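Local coordinates for beta-glucoside phosphorylase BglX (Unidentified, PDB 5VQD), which probably cleaves beta-glucosides with phosphate, releasing glucose 1-phosphate, as a phosphorylase of glycoside hydrolase family 3, at residues Gly283-Asp288 / Gly312-Thr317. Numbering follows the deposited sequence.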
loop_
_atom_site.group_PDB
_atom_site.type_symbol
_atom_site.label_atom_id
_atom_site.label_comp_id
_atom_site.label_asym_id
_atom_site.label_seq_id
_atom_site.Cartn_x
_atom_site.Cartn_y
_atom_site.Cartn_z
ATOM N N GLY A 283 -17.756 -5.024 10.019
ATOM C CA GLY A 283 -17.524 -3.774 9.330
ATOM C C GLY A 283 -17.878 -3.839 7.857
ATOM O O GLY A 283 -18.523 -4.771 7.374
ATOM N N LEU A 284 -17.428 -2.818 7.135
ATOM C CA LEU A 284 -17.746 -2.654 5.723
ATOM C C LEU A 284 -16.760 -3.445 4.872
ATOM O O LEU A 284 -15.542 -3.281 5.009
ATOM C CB LEU A 284 -17.706 -1.169 5.353
ATOM C CG LEU A 284 -18.361 -0.660 4.060
ATOM C CD1 LEU A 284 -17.593 -1.094 2.820
ATOM C CD2 LEU A 284 -19.815 -1.095 3.973
ATOM N N ILE A 285 -17.286 -4.303 3.999
ATOM C CA ILE A 285 -16.478 -5.038 3.030
ATOM C C ILE A 285 -16.612 -4.355 1.676
ATOM O O ILE A 285 -17.727 -4.093 1.207
ATOM C CB ILE A 285 -16.901 -6.514 2.937
ATOM C CG1 ILE A 285 -16.736 -7.214 4.290
ATOM C CG2 ILE A 285 -16.073 -7.233 1.869
ATOM C CD1 ILE A 285 -17.282 -8.634 4.329
ATOM N N CYS A 286 -15.477 -4.068 1.047
ATOM C CA CYS A 286 -15.448 -3.587 -0.324
ATOM C C CYS A 286 -14.497 -4.462 -1.124
ATOM O O CYS A 286 -13.574 -5.068 -0.574
ATOM C CB CYS A 286 -15.004 -2.118 -0.407
ATOM S SG CYS A 286 -13.274 -1.837 0.042
ATOM N N THR A 287 -14.740 -4.544 -2.427
ATOM C CA THR A 287 -13.832 -5.269 -3.296
ATOM C C THR A 287 -12.612 -4.411 -3.600
ATOM O O THR A 287 -12.632 -3.184 -3.463
ATOM C CB THR A 287 -14.516 -5.659 -4.609
ATOM O OG1 THR A 287 -14.723 -4.490 -5.411
ATOM C CG2 THR A 287 -15.856 -6.335 -4.349
ATOM N N ASP A 288 -11.535 -5.073 -4.011
ATOM C CA ASP A 288 -10.463 -4.357 -4.677
ATOM C C ASP A 288 -10.946 -3.911 -6.058
ATOM O O ASP A 288 -12.042 -4.265 -6.501
ATOM C CB ASP A 288 -9.214 -5.230 -4.780
ATOM C CG ASP A 288 -7.939 -4.414 -4.867
ATOM O OD1 ASP A 288 -8.005 -3.250 -5.314
ATOM O OD2 ASP A 288 -6.872 -4.936 -4.481
ATOM N N GLY A 312 -21.281 -11.336 -0.252
ATOM C CA GLY A 312 -20.809 -10.776 1.000
ATOM C C GLY A 312 -20.232 -9.378 0.925
ATOM O O GLY A 312 -20.138 -8.693 1.947
ATOM N N ALA A 313 -19.829 -8.940 -0.263
ATOM C CA ALA A 313 -19.251 -7.611 -0.396
ATOM C C ALA A 313 -20.335 -6.547 -0.297
ATOM O O ALA A 313 -21.441 -6.709 -0.819
ATOM C CB ALA A 313 -18.512 -7.477 -1.727
ATOM N N ASP A 314 -20.010 -5.450 0.382
ATOM C CA ASP A 314 -20.920 -4.319 0.482
ATOM C C ASP A 314 -20.695 -3.278 -0.602
ATOM O O ASP A 314 -21.610 -2.500 -0.890
ATOM C CB ASP A 314 -20.779 -3.643 1.850
ATOM C CG ASP A 314 -21.041 -4.591 2.996
ATOM O OD1 ASP A 314 -22.055 -5.320 2.944
ATOM O OD2 ASP A 314 -20.227 -4.613 3.945
ATOM N N MET A 315 -19.516 -3.251 -1.219
ATOM C CA MET A 315 -19.168 -2.169 -2.126
ATOM C C MET A 315 -18.266 -2.680 -3.240
ATOM O O MET A 315 -17.349 -3.469 -2.998
ATOM C CB MET A 315 -18.478 -1.036 -1.360
ATOM C CG MET A 315 -18.224 0.217 -2.182
ATOM S SD MET A 315 -17.681 1.617 -1.183
ATOM C CE MET A 315 -19.118 1.874 -0.161
ATOM N N LEU A 316 -18.540 -2.223 -4.458
ATOM C CA LEU A 316 -17.686 -2.470 -5.612
ATOM C C LEU A 316 -16.780 -1.265 -5.820
ATOM O O LEU A 316 -17.257 -0.126 -5.865
ATOM C CB LEU A 316 -18.524 -2.722 -6.866
ATOM C CG LEU A 316 -19.353 -4.006 -6.857
ATOM C CD1 LEU A 316 -20.558 -3.874 -7.776
ATOM C CD2 LEU A 316 -18.495 -5.191 -7.267
ATOM N N THR A 317 -15.479 -1.516 -5.945
ATOM C CA THR A 317 -14.487 -0.456 -6.080
ATOM C C THR A 317 -14.206 -0.223 -7.562
ATOM O O THR A 317 -13.530 -1.032 -8.205
ATOM C CB THR A 317 -13.211 -0.817 -5.322
ATOM O OG1 THR A 317 -13.529 -1.057 -3.945
ATOM C CG2 THR A 317 -12.183 0.309 -5.411
#
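The carboxylate oxygen OD2 of D314 takes the backbone N-H of I285 almost straight, N to OD2 3.0 Å at 176°, on its anti side and tilted out of the carboxylate plane. R276 reaches the same oxygen in a salt bridge and R342 pairs with OD1, so this buried, probably ionised, aspartate is matched by two arginines. With CG beside its own backbone N and anti to the carbonyl carbon (chi1 -58°), D314 brings OD2 to I285 N, while its N-H donates to I285 O (N to O 2.8 Å) from above the carbonyl plane. L284 lays CD2 against the CB of D314 at 3.5 Å, apolar against the aliphatic part of the acid. Strands 284-287 and 315-317 are parallel neighbours, the seventh and eighth of the TIM barrel, joined by a crossover that includes helix 301-310. C286 and M315 pair on one face, CB to CB 3.8 Å, where a small cysteine fits beside methionine. The ladder continues as T287 N donates to M315 O at 2.9 Å. T287 then extends it with its side chain: OG1 accepts from T317 N (3.1 Å, 164°) and donates to D288 O, while CG2 packs on A313 CB at 3.9 Å. A valine in its place would probably leave T317 N without this acceptor and D288 O without its hydroxyl donor.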